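Local structure of proteinase K (Serratia sp., 2B6N) at residues 53-58 and 64-69; 85-90 and 234-239; 112-117 and 140-145. The protein probably cleaves peptide bonds as a calcium-binding, subtilisin-like serine endopeptidase of the proteinase K type, this chain being its catalytic subtilase domain. All blocks are in the same frame, centred on the assembly; numbering follows the deposited sequence.

Interaction 1 of 3, residues 53-58 and 64-69; sequences ASSGYD and YDATDC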
ATOM      1  N   ALA A  53     -12.900   7.430   6.013  1.00  9.37           N
ATOM      2  CA  ALA A  53     -11.986   6.745   6.924  1.00  8.87           C
ATOM      3  C   ALA A  53     -12.605   6.560   8.295  1.00  9.16           C
ATOM      4  O   ALA A  53     -13.180   7.495   8.872  1.00  8.86           O
ATOM      5  CB  ALA A  53     -10.658   7.500   7.064  1.00  8.98           C
ATOM      6  N   SER A  54     -12.439   5.357   8.829  1.00  8.50           N
ATOM      7  CA  SER A  54     -12.907   5.049  10.171  1.00  8.96           C
ATOM      8  C   SER A  54     -11.940   4.092  10.862  1.00  9.32           C
ATOM      9  O   SER A  54     -11.061   3.493  10.219  1.00  9.37           O
ATOM     10  CB  SER A  54     -14.332   4.476  10.132  1.00  8.94           C
ATOM     11  OG  SER A  54     -14.367   3.234   9.449  1.00 11.07           O
ATOM     12  N   SER A  55     -12.098   3.944  12.172  1.00  9.15           N
ATOM     13  CA  SER A  55     -11.235   3.028  12.930  1.00  9.80           C
ATOM     14  C   SER A  55     -11.717   1.587  12.897  1.00 10.33           C
ATOM     15  O   SER A  55     -12.921   1.315  13.018  1.00 10.65           O
ATOM     16  CB  SER A  55     -11.104   3.484  14.378  1.00  9.99           C
ATOM     17  OG  SER A  55     -10.502   4.757  14.460  1.00 12.32           O
ATOM     18  N   GLY A  56     -10.771   0.662  12.731  1.00  8.90           N
ATOM     19  CA  GLY A  56     -11.059  -0.762  12.826  1.00  9.69           C
ATOM     20  C   GLY A  56     -10.789  -1.228  14.251  1.00  9.84           C
ATOM     21  O   GLY A  56     -11.715  -1.533  15.023  1.00  9.64           O
ATOM     22  N   TYR A  57      -9.517  -1.300  14.604  1.00  9.28           N
ATOM     23  CA  TYR A  57      -9.136  -1.654  15.972  1.00  9.82           C
ATOM     24  C   TYR A  57      -7.739  -1.144  16.247  1.00  9.79           C
ATOM     25  O   TYR A  57      -6.922  -1.042  15.325  1.00  9.48           O
ATOM     26  CB  TYR A  57      -9.172  -3.181  16.231  1.00  9.67           C
ATOM     27  CG  TYR A  57      -9.251  -3.447  17.720  1.00 10.73           C
ATOM     28  CD1 TYR A  57     -10.464  -3.313  18.383  1.00 10.65           C
ATOM     29  CD2 TYR A  57      -8.115  -3.772  18.473  1.00 10.90           C
ATOM     30  CE1 TYR A  57     -10.573  -3.519  19.738  1.00 12.14           C
ATOM     31  CE2 TYR A  57      -8.209  -3.987  19.862  1.00 11.25           C
ATOM     32  CZ  TYR A  57      -9.453  -3.845  20.480  1.00 13.51           C
ATOM     33  OH  TYR A  57      -9.607  -4.020  21.841  1.00 13.31           O
ATOM     34  N   ASP A  58      -7.481  -0.824  17.515  1.00  9.08           N
ATOM     35  CA  ASP A  58      -6.180  -0.368  17.958  1.00  9.16           C
ATOM     36  C   ASP A  58      -5.544  -1.425  18.868  1.00  9.23           C
ATOM     37  O   ASP A  58      -5.937  -1.565  20.024  1.00  9.37           O
ATOM     38  CB  ASP A  58      -6.332   1.003  18.645  1.00  9.46           C
ATOM     39  CG  ASP A  58      -5.007   1.582  19.149  1.00 10.35           C
ATOM     40  OD1 ASP A  58      -4.005   0.842  19.250  1.00  9.80           O
ATOM     41  OD2 ASP A  58      -4.975   2.795  19.449  1.00 13.00           O
ATOM     42  N   TYR A  64     -11.051   0.644  20.254  1.00 12.16           N
ATOM     43  CA  TYR A  64     -11.513   0.818  18.873  1.00 12.72           C
ATOM     44  C   TYR A  64     -11.115   2.148  18.228  1.00 13.09           C
ATOM     45  O   TYR A  64     -11.605   2.483  17.152  1.00 14.01           O
ATOM     46  CB  TYR A  64     -13.030   0.611  18.790  1.00 12.67           C
ATOM     47  CG  TYR A  64     -13.448  -0.778  19.170  1.00 12.96           C
ATOM     48  CD1 TYR A  64     -13.689  -1.112  20.510  1.00 13.16           C
ATOM     49  CD2 TYR A  64     -13.610  -1.773  18.192  1.00 13.78           C
ATOM     50  CE1 TYR A  64     -14.081  -2.384  20.868  1.00 13.14           C
ATOM     51  CE2 TYR A  64     -13.989  -3.062  18.547  1.00 14.19           C
ATOM     52  CZ  TYR A  64     -14.221  -3.360  19.885  1.00 14.43           C
ATOM     53  OH  TYR A  64     -14.598  -4.637  20.245  1.00 15.45           O
ATOM     54  N   ASP A  65     -10.262   2.920  18.899  1.00 12.61           N
ATOM     55  CA  ASP A  65      -9.884   4.244  18.399  1.00 12.75           C
ATOM     56  C   ASP A  65      -8.517   4.164  17.730  1.00 12.46           C
ATOM     57  O   ASP A  65      -7.481   4.362  18.387  1.00 12.91           O
ATOM     58  CB  ASP A  65      -9.888   5.282  19.538  1.00 12.61           C
ATOM     59  CG  ASP A  65      -9.670   6.718  19.043  1.00 15.24           C
ATOM     60  OD1 ASP A  65      -9.385   6.933  17.842  1.00 14.49           O
ATOM     61  OD2 ASP A  65      -9.782   7.647  19.869  1.00 16.92           O
ATOM     62  N   ALA A  66      -8.529   3.885  16.424  1.00 12.38           N
ATOM     63  CA  ALA A  66      -7.290   3.723  15.653  1.00 13.08           C
ATOM     64  C   ALA A  66      -6.769   5.025  15.020  1.00 12.96           C
ATOM     65  O   ALA A  66      -6.228   5.020  13.915  1.00 12.66           O
ATOM     66  CB  ALA A  66      -7.452   2.625  14.596  1.00 12.57           C
ATOM     67  N   THR A  67      -6.915   6.145  15.725  1.00 14.33           N
ATOM     68  CA  THR A  67      -6.289   7.395  15.264  1.00 14.87           C
ATOM     69  C   THR A  67      -4.756   7.301  15.258  1.00 14.89           C
ATOM     70  O   THR A  67      -4.170   6.518  15.994  1.00 15.54           O
ATOM     71  CB  THR A  67      -6.735   8.632  16.081  1.00 15.54           C
ATOM     72  OG1 THR A  67      -6.226   9.822  15.459  1.00 17.23           O
ATOM     73  CG2 THR A  67      -6.229   8.562  17.505  1.00 16.54           C
ATOM     74  N   ASP A  68      -4.133   8.128  14.425  1.00 13.95           N
ATOM     75  CA  ASP A  68      -2.693   8.149  14.191  1.00 13.64           C
ATOM     76  C   ASP A  68      -1.987   9.192  15.061  1.00 13.99           C
ATOM     77  O   ASP A  68      -2.390  10.356  15.050  1.00 14.24           O
ATOM     78  CB  ASP A  68      -2.494   8.519  12.721  1.00 13.13           C
ATOM     79  CG  ASP A  68      -1.069   8.320  12.242  1.00 10.52           C
ATOM     80  OD1 ASP A  68      -0.232   7.771  12.986  1.00  8.29           O
ATOM     81  OD2 ASP A  68      -0.813   8.711  11.083  1.00  8.69           O
ATOM     82  N   CYS A  69      -0.955   8.779  15.798  1.00 13.72           N
ATOM     83  CA  CYS A  69      -0.066   9.719  16.515  1.00 14.47           C
ATOM     84  C   CYS A  69       1.368   9.728  15.989  1.00 13.38           C
ATOM     85  O   CYS A  69       2.267  10.276  16.631  1.00 12.60           O
ATOM     86  CB  CYS A  69      -0.061   9.453  18.031  1.00 15.31           C
ATOM     87  SG  CYS A  69       0.271   7.731  18.455  1.00 18.98           S
TER
HETATM   88  O   HOH W   1      -8.415   4.664  11.701  1.00 10.93           O
HETATM   89  O   HOH W   2     -12.084   6.230  16.112  1.00 28.28           O

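Interaction 2 of 3, residues 85-90 and 234-239; sequences YGVAKN and AALYLD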
ATOM      1  N   TYR A  85      -4.347  13.048  -3.052  1.00  6.81           N
ATOM      2  CA  TYR A  85      -3.101  12.262  -3.108  1.00  6.92           C
ATOM      3  C   TYR A  85      -3.296  10.794  -3.398  1.00  6.22           C
ATOM      4  O   TYR A  85      -2.320  10.059  -3.528  1.00  5.00           O
ATOM      5  CB  TYR A  85      -2.274  12.448  -1.810  1.00  7.13           C
ATOM      6  CG  TYR A  85      -2.001  13.905  -1.627  1.00  7.50           C
ATOM      7  CD1 TYR A  85      -2.644  14.628  -0.634  1.00  6.62           C
ATOM      8  CD2 TYR A  85      -1.153  14.586  -2.513  1.00  7.24           C
ATOM      9  CE1 TYR A  85      -2.430  16.013  -0.513  1.00  6.84           C
ATOM     10  CE2 TYR A  85      -0.948  15.962  -2.401  1.00  7.23           C
ATOM     11  CZ  TYR A  85      -1.585  16.650  -1.391  1.00  8.10           C
ATOM     12  OH  TYR A  85      -1.394  18.001  -1.267  1.00 11.09           O
ATOM     13  N   GLY A  86      -4.556  10.380  -3.535  1.00  6.58           N
ATOM     14  CA  GLY A  86      -4.876   8.963  -3.593  1.00  6.26           C
ATOM     15  C   GLY A  86      -5.171   8.350  -4.949  1.00  6.15           C
ATOM     16  O   GLY A  86      -5.621   9.025  -5.876  1.00  7.07           O
ATOM     17  N   VAL A  87      -4.921   7.047  -5.034  1.00  6.36           N
ATOM     18  CA  VAL A  87      -5.179   6.235  -6.239  1.00  5.63           C
ATOM     19  C   VAL A  87      -6.683   5.978  -6.443  1.00  6.54           C
ATOM     20  O   VAL A  87      -7.205   6.101  -7.573  1.00  6.26           O
ATOM     21  CB  VAL A  87      -4.412   4.872  -6.150  1.00  5.80           C
ATOM     22  CG1 VAL A  87      -4.768   3.942  -7.316  1.00  5.01           C
ATOM     23  CG2 VAL A  87      -2.904   5.100  -6.128  1.00  6.01           C
ATOM     24  N   ALA A  88      -7.363   5.616  -5.352  1.00  6.86           N
ATOM     25  CA  ALA A  88      -8.756   5.145  -5.394  1.00  7.21           C
ATOM     26  C   ALA A  88      -9.604   6.101  -4.548  1.00  7.27           C
ATOM     27  O   ALA A  88      -9.782   5.909  -3.346  1.00  7.32           O
ATOM     28  CB  ALA A  88      -8.848   3.716  -4.849  1.00  7.17           C
ATOM     29  N   LYS A  89     -10.113   7.129  -5.211  1.00  7.69           N
ATOM     30  CA  LYS A  89     -10.610   8.325  -4.539  1.00  8.33           C
ATOM     31  C   LYS A  89     -11.970   8.180  -3.857  1.00  8.59           C
ATOM     32  O   LYS A  89     -12.441   9.128  -3.210  1.00  9.61           O
ATOM     33  CB  LYS A  89     -10.590   9.500  -5.519  1.00  8.43           C
ATOM     34  CG  LYS A  89      -9.165   9.762  -6.088  1.00  8.73           C
ATOM     35  CD  LYS A  89      -9.134  10.965  -6.999  1.00  7.51           C
ATOM     36  CE  LYS A  89      -7.738  11.169  -7.589  1.00  6.97           C
ATOM     37  NZ  LYS A  89      -6.693  11.604  -6.594  1.00  5.36           N
ATOM     38  N   ASN A  90     -12.597   7.014  -3.981  1.00  8.94           N
ATOM     39  CA  ASN A  90     -13.858   6.759  -3.263  1.00  9.37           C
ATOM     40  C   ASN A  90     -13.847   5.462  -2.444  1.00  9.20           C
ATOM     41  O   ASN A  90     -14.916   4.946  -2.041  1.00  9.09           O
ATOM     42  CB  ASN A  90     -15.055   6.766  -4.222  1.00  9.93           C
ATOM     43  CG  ASN A  90     -16.378   6.971  -3.510  1.00 11.47           C
ATOM     44  OD1 ASN A  90     -17.380   6.298  -3.810  1.00 15.28           O
ATOM     45  ND2 ASN A  90     -16.399   7.905  -2.570  1.00  8.08           N
ATOM     46  N   ALA A 234      -5.235  -2.246  -6.631  1.00  6.23           N
ATOM     47  CA  ALA A 234      -6.108  -3.398  -6.277  1.00  6.20           C
ATOM     48  C   ALA A 234      -7.560  -2.955  -6.041  1.00  6.42           C
ATOM     49  O   ALA A 234      -8.499  -3.585  -6.553  1.00  5.77           O
ATOM     50  CB  ALA A 234      -5.564  -4.128  -5.038  1.00  6.41           C
ATOM     51  N   ALA A 235      -7.739  -1.867  -5.285  1.00  5.82           N
ATOM     52  CA  ALA A 235      -9.073  -1.321  -5.020  1.00  6.06           C
ATOM     53  C   ALA A 235      -9.771  -0.876  -6.296  1.00  6.19           C
ATOM     54  O   ALA A 235     -10.972  -1.092  -6.443  1.00  6.32           O
ATOM     55  CB  ALA A 235      -9.019  -0.163  -4.026  1.00  5.55           C
ATOM     56  N   LEU A 236      -9.033  -0.252  -7.214  1.00  6.29           N
ATOM     57  CA  LEU A 236      -9.597   0.080  -8.539  1.00  6.72           C
ATOM     58  C   LEU A 236     -10.092  -1.158  -9.269  1.00  7.25           C
ATOM     59  O   LEU A 236     -11.200  -1.160  -9.818  1.00  7.66           O
ATOM     60  CB  LEU A 236      -8.561   0.777  -9.428  1.00  7.19           C
ATOM     61  CG  LEU A 236      -8.001   2.129  -8.978  1.00  7.07           C
ATOM     62  CD1 LEU A 236      -7.042   2.685 -10.033  1.00  5.33           C
ATOM     63  CD2 LEU A 236      -9.102   3.137  -8.695  1.00  9.05           C
ATOM     64  N   TYR A 237      -9.272  -2.211  -9.278  1.00  7.00           N
ATOM     65  CA  TYR A 237      -9.615  -3.440  -9.996  1.00  7.79           C
ATOM     66  C   TYR A 237     -10.829  -4.125  -9.370  1.00  8.15           C
ATOM     67  O   TYR A 237     -11.626  -4.727 -10.066  1.00  8.93           O
ATOM     68  CB  TYR A 237      -8.450  -4.432 -10.017  1.00  7.73           C
ATOM     69  CG  TYR A 237      -7.215  -4.011 -10.798  1.00  8.46           C
ATOM     70  CD1 TYR A 237      -6.113  -4.856 -10.840  1.00  9.08           C
ATOM     71  CD2 TYR A 237      -7.135  -2.783 -11.466  1.00  8.18           C
ATOM     72  CE1 TYR A 237      -4.957  -4.518 -11.548  1.00  9.36           C
ATOM     73  CE2 TYR A 237      -5.970  -2.424 -12.190  1.00  8.17           C
ATOM     74  CZ  TYR A 237      -4.892  -3.311 -12.212  1.00  9.16           C
ATOM     75  OH  TYR A 237      -3.723  -3.010 -12.867  1.00  9.41           O
ATOM     76  N   LEU A 238     -10.956  -4.031  -8.047  1.00  8.74           N
ATOM     77  CA  LEU A 238     -12.073  -4.658  -7.323  1.00  8.54           C
ATOM     78  C   LEU A 238     -13.377  -3.854  -7.441  1.00  9.50           C
ATOM     79  O   LEU A 238     -14.462  -4.399  -7.239  1.00 10.23           O
ATOM     80  CB  LEU A 238     -11.681  -4.892  -5.863  1.00  8.97           C
ATOM     81  CG  LEU A 238     -10.785  -6.114  -5.591  1.00  7.76           C
ATOM     82  CD1 LEU A 238     -10.178  -6.051  -4.169  1.00  7.71           C
ATOM     83  CD2 LEU A 238     -11.535  -7.440  -5.822  1.00  7.64           C
ATOM     84  N   ASP A 239     -13.260  -2.561  -7.739  1.00  8.48           N
ATOM     85  CA  ASP A 239     -14.410  -1.726  -8.111  1.00  9.51           C
ATOM     86  C   ASP A 239     -14.868  -2.155  -9.513  1.00  9.91           C
ATOM     87  O   ASP A 239     -16.053  -2.443  -9.738  1.00  9.98           O
ATOM     88  CB  ASP A 239     -13.966  -0.248  -8.076  1.00  9.21           C
ATOM     89  CG  ASP A 239     -15.038   0.743  -8.534  1.00 10.91           C
ATOM     90  OD1 ASP A 239     -16.167   0.351  -8.904  1.00 11.28           O
ATOM     91  OD2 ASP A 239     -14.726   1.952  -8.532  1.00 10.71           O
TER

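Interaction 3 of 3, residues 112-117 and 140-145; sequences AGINWV and DDAVNA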
ATOM      1  N   ALA A 112      -2.082  -9.954  15.433  1.00  8.20           N
ATOM      2  CA  ALA A 112      -3.429  -9.605  15.886  1.00  7.95           C
ATOM      3  C   ALA A 112      -4.173  -8.751  14.853  1.00  7.64           C
ATOM      4  O   ALA A 112      -5.341  -9.009  14.573  1.00  7.37           O
ATOM      5  CB  ALA A 112      -3.403  -8.911  17.277  1.00  8.67           C
ATOM      6  N   GLY A 113      -3.498  -7.750  14.289  1.00  6.77           N
ATOM      7  CA  GLY A 113      -4.106  -6.877  13.254  1.00  6.78           C
ATOM      8  C   GLY A 113      -4.447  -7.617  11.956  1.00  6.68           C
ATOM      9  O   GLY A 113      -5.504  -7.385  11.342  1.00  6.78           O
ATOM     10  N   ILE A 114      -3.540  -8.488  11.526  1.00  6.50           N
ATOM     11  CA  ILE A 114      -3.784  -9.313  10.328  1.00  6.86           C
ATOM     12  C   ILE A 114      -5.042 -10.158  10.552  1.00  7.65           C
ATOM     13  O   ILE A 114      -5.948 -10.185   9.707  1.00  7.55           O
ATOM     14  CB  ILE A 114      -2.588 -10.241  10.028  1.00  6.25           C
ATOM     15  CG1 ILE A 114      -1.336  -9.424   9.671  1.00  6.68           C
ATOM     16  CG2 ILE A 114      -2.925 -11.195   8.875  1.00  6.29           C
ATOM     17  CD1 ILE A 114      -0.006 -10.205   9.777  1.00  6.15           C
ATOM     18  N   ASN A 115      -5.088 -10.839  11.696  1.00  8.20           N
ATOM     19  CA  ASN A 115      -6.210 -11.701  12.019  1.00  9.40           C
ATOM     20  C   ASN A 115      -7.480 -10.882  12.093  1.00  9.14           C
ATOM     21  O   ASN A 115      -8.524 -11.325  11.624  1.00 10.37           O
ATOM     22  CB  ASN A 115      -5.987 -12.470  13.326  1.00  9.35           C
ATOM     23  CG  ASN A 115      -4.892 -13.535  13.214  1.00 12.30           C
ATOM     24  OD1 ASN A 115      -4.543 -13.991  12.122  1.00 14.08           O
ATOM     25  ND2 ASN A 115      -4.362 -13.951  14.361  1.00 10.42           N
ATOM     26  N   TRP A 116      -7.388  -9.683  12.677  1.00  8.82           N
ATOM     27  CA  TRP A 116      -8.556  -8.806  12.789  1.00  8.74           C
ATOM     28  C   TRP A 116      -9.164  -8.536  11.418  1.00  8.61           C
ATOM     29  O   TRP A 116     -10.379  -8.641  11.254  1.00  8.77           O
ATOM     30  CB  TRP A 116      -8.247  -7.486  13.530  1.00  8.43           C
ATOM     31  CG  TRP A 116      -9.507  -6.693  13.818  1.00  9.78           C
ATOM     32  CD1 TRP A 116     -10.301  -6.780  14.928  1.00 10.14           C
ATOM     33  CD2 TRP A 116     -10.136  -5.756  12.947  1.00 10.51           C
ATOM     34  NE1 TRP A 116     -11.370  -5.924  14.820  1.00 10.31           N
ATOM     35  CE2 TRP A 116     -11.301  -5.290  13.605  1.00 10.50           C
ATOM     36  CE3 TRP A 116      -9.828  -5.255  11.673  1.00 10.20           C
ATOM     37  CZ2 TRP A 116     -12.153  -4.342  13.035  1.00 10.31           C
ATOM     38  CZ3 TRP A 116     -10.678  -4.299  11.106  1.00  9.59           C
ATOM     39  CH2 TRP A 116     -11.827  -3.860  11.791  1.00  9.62           C
ATOM     40  N   VAL A 117      -8.323  -8.180  10.443  1.00  9.00           N
ATOM     41  CA  VAL A 117      -8.804  -7.962   9.059  1.00  9.01           C
ATOM     42  C   VAL A 117      -9.479  -9.225   8.499  1.00  9.55           C
ATOM     43  O   VAL A 117     -10.590  -9.141   7.953  1.00  8.86           O
ATOM     44  CB  VAL A 117      -7.672  -7.472   8.104  1.00  9.51           C
ATOM     45  CG1 VAL A 117      -8.183  -7.353   6.642  1.00 10.02           C
ATOM     46  CG2 VAL A 117      -7.116  -6.113   8.584  1.00  9.57           C
ATOM     47  N   ASP A 140       4.068 -14.750   8.429  1.00  6.42           N
ATOM     48  CA  ASP A 140       3.741 -15.240   7.087  1.00  6.89           C
ATOM     49  C   ASP A 140       2.454 -16.087   7.063  1.00  7.17           C
ATOM     50  O   ASP A 140       1.622 -15.949   6.162  1.00  6.19           O
ATOM     51  CB  ASP A 140       4.911 -16.051   6.508  1.00  7.48           C
ATOM     52  CG  ASP A 140       6.217 -15.264   6.450  1.00  8.08           C
ATOM     53  OD1 ASP A 140       6.202 -14.013   6.483  1.00  6.89           O
ATOM     54  OD2 ASP A 140       7.273 -15.932   6.347  1.00  7.47           O
ATOM     55  N   ASP A 141       2.304 -16.964   8.057  1.00  7.42           N
ATOM     56  CA  ASP A 141       1.110 -17.804   8.153  1.00  8.03           C
ATOM     57  C   ASP A 141      -0.147 -16.971   8.309  1.00  7.98           C
ATOM     58  O   ASP A 141      -1.194 -17.293   7.723  1.00  8.03           O
ATOM     59  CB  ASP A 141       1.190 -18.744   9.354  1.00  8.41           C
ATOM     60  CG  ASP A 141       2.152 -19.909   9.138  1.00 10.14           C
ATOM     61  OD1 ASP A 141       2.569 -20.180   7.985  1.00 10.19           O
ATOM     62  OD2 ASP A 141       2.480 -20.530  10.162  1.00 11.27           O
ATOM     63  N   ALA A 142      -0.065 -15.927   9.136  1.00  8.04           N
ATOM     64  CA  ALA A 142      -1.234 -15.092   9.365  1.00  7.60           C
ATOM     65  C   ALA A 142      -1.626 -14.374   8.074  1.00  7.25           C
ATOM     66  O   ALA A 142      -2.810 -14.269   7.764  1.00  6.30           O
ATOM     67  CB  ALA A 142      -1.008 -14.092  10.518  1.00  7.17           C
ATOM     68  N   VAL A 143      -0.632 -13.884   7.333  1.00  7.21           N
ATOM     69  CA  VAL A 143      -0.884 -13.226   6.037  1.00  7.27           C
ATOM     70  C   VAL A 143      -1.494 -14.204   5.025  1.00  7.70           C
ATOM     71  O   VAL A 143      -2.513 -13.913   4.401  1.00  7.30           O
ATOM     72  CB  VAL A 143       0.395 -12.585   5.427  1.00  7.34           C
ATOM     73  CG1 VAL A 143       0.120 -12.094   3.980  1.00  8.14           C
ATOM     74  CG2 VAL A 143       0.866 -11.425   6.281  1.00  7.08           C
ATOM     75  N   ASN A 144      -0.847 -15.350   4.870  1.00  7.45           N
ATOM     76  CA  ASN A 144      -1.288 -16.361   3.908  1.00  7.84           C
ATOM     77  C   ASN A 144      -2.714 -16.849   4.230  1.00  8.21           C
ATOM     78  O   ASN A 144      -3.534 -17.018   3.321  1.00  7.49           O
ATOM     79  CB  ASN A 144      -0.307 -17.541   3.865  1.00  8.04           C
ATOM     80  CG  ASN A 144       1.021 -17.196   3.214  1.00  8.62           C
ATOM     81  OD1 ASN A 144       1.134 -16.263   2.426  1.00  9.21           O
ATOM     82  ND2 ASN A 144       2.041 -17.972   3.546  1.00  7.88           N
ATOM     83  N   ALA A 145      -3.018 -17.011   5.521  1.00  7.75           N
ATOM     84  CA  ALA A 145      -4.362 -17.388   5.948  1.00  8.47           C
ATOM     85  C   ALA A 145      -5.408 -16.310   5.638  1.00  8.51           C
ATOM     86  O   ALA A 145      -6.519 -16.637   5.197  1.00  8.62           O
ATOM     87  CB  ALA A 145      -4.386 -17.754   7.470  1.00  8.21           C
TER
HETATM   88  O   HOH W   3      -4.839 -14.564   9.521  1.00 10.28           O

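Interaction 1 of 3, residues 53-58 and 64-69
The rings of Y57 and Y64 form a T-shaped stack at the end of an outermost strand of the parallel subtilase sheet. Residues 53-58 are that strand. Residues 64-69 belong to the loop that leads on to helix 72-81. Y57 points its CD1/CE1 edge at one face of Y64. The planes stand at 87° and the centroids are 4.8 Å apart. CE1 of Y57 lies over the centre of the Y64 ring. Y57 CG is anti to its own N (chi1 -160°), which carries the ring out to this face. The stack takes one long edge of the ring, and N62 takes its hydroxyl in a hydrogen bond.

The CB of S55 points toward the loop, whereas Y57 starts out away from it and its ring comes back to Y64. S55 OG accepts a weak hydrogen bond from A66 N at 2.9 Å. The same OG is bonded to N44 OD1. Farther along the strand, D58 OD2 sits 3.1 Å from D65 O. Both are acceptors, so they do not bond. The salt bridge from D58 OD2 to R97 probably offsets this closeness. One water ties the backbones together, donating to S54 O at 3.3 Å and to A66 O at 3.1 Å.

Interaction 2 of 3, residues 85-90 and 234-239
L236 on helix 223-240 meets V87 and A88 in the loop that runs from helix 72-81 to strand 92-97. The direct contacts are apolar. The two methyls of L236 divide the work. CD1 touches V87 CG1 at 3.8 Å. CD2 lies against the A88 backbone and methyl, with L236 CD2 to A88 CB at 3.9 Å. The same CD2 is 3.7 Å from V87 O. The side chains of V87 and L236 cross at about a right angle. V87 CG1 is anti to the backbone N (chi1 174°), and this branch is the one that reaches L236. The preceding residue of the helix, A235, adds its methyl, whose CB faces A88 CB at 4.0 Å. The CA atoms of A88 and L236 are 6.0 Å apart, consistent with the small side chains of A88 and A235. All four residues are buried. The L236 side chain is about 8 Å from that of D14, a calcium ligand.

The polar groups of the loop find their partners elsewhere. V87 O is hydrogen-bonded to Y24 OH. K89 folds back within the loop. Its NZ donates to G86 O at 2.9 Å, in the carbonyl plane and on a lone pair. NZ is also bonded to S83 O and Q3 OE1, so three oxygens grip it.

The surroundings brace both sides. The loop at D29 to S31 is shared. D239 OD2 bonds D29 N, with weak bonds to G30 N and S31 N, and N90 OD1 bonds S31 OG. Backbone bonds of V87 to T79 and of A88 to I80 fasten the 85-90 loop to helix 72-81. Y24 of strand 23-25 packs on L236 and K89. A234, Y237 and L238 lean on helix 246-256.

Interaction 3 of 3, residues 112-117 and 140-145
I114 and A142 form a buried helix-to-helix contact beside the central parallel sheet. Helix 107-120 leads into strand 125-129. That strand, helix 137-148 and strand 152-156 form a beta-alpha-beta crossover. The axes of the two helical segments come within 9.2 Å and run nearly parallel, at 11°. I114 and V143 both also rest on M129 of strand 125-129, so the contact sits over it.

The I114 side chain reaches across with both branches. CG2 presses on the backbone of A142, 3.3 Å from its O, and on the methyl, with A142 CB at 3.8 Å. The torsion of I114 (chi1 -65°) leaves CG2 anti to N, which directs it at A142 O and CB. CG1 carries CD1 toward V143, where it ends 3.8 Å from V143 CG2. A142 CB faces both I114 CG2 and N115 OD1, the latter 3.9 Å from it.

N115 marks the more open border. One water donates to N115 OD1 at 2.7 Å and to A142 O at the same distance. The two segments are therefore joined by apolar contacts in the buried part and by a water bridge at the border. Polar linkage between them is indirect, through that water.

Interactions 2 and 3 are buried and mainly apolar, with one water bridge at the border of interaction 3. Interaction 1 is only partly buried and mixes ring stacking with one weak hydrogen bond and waters. It lies at an outermost strand, its centre about 17 Å from the centre of the chain. Interaction 2 is deeper, at about 11 Å between the same centres, and joins a loop to a long helix near the calcium site. Interaction 3 pairs two helices over strand 125-129. Interactions 1 and 3 touch: W116 of helix 107-120 packs against G56 and Y57, with W116 CH2 3.4 Å from G56 CA. Interaction 2 touches neither. Waters bridge the segments of interactions 1 and 3.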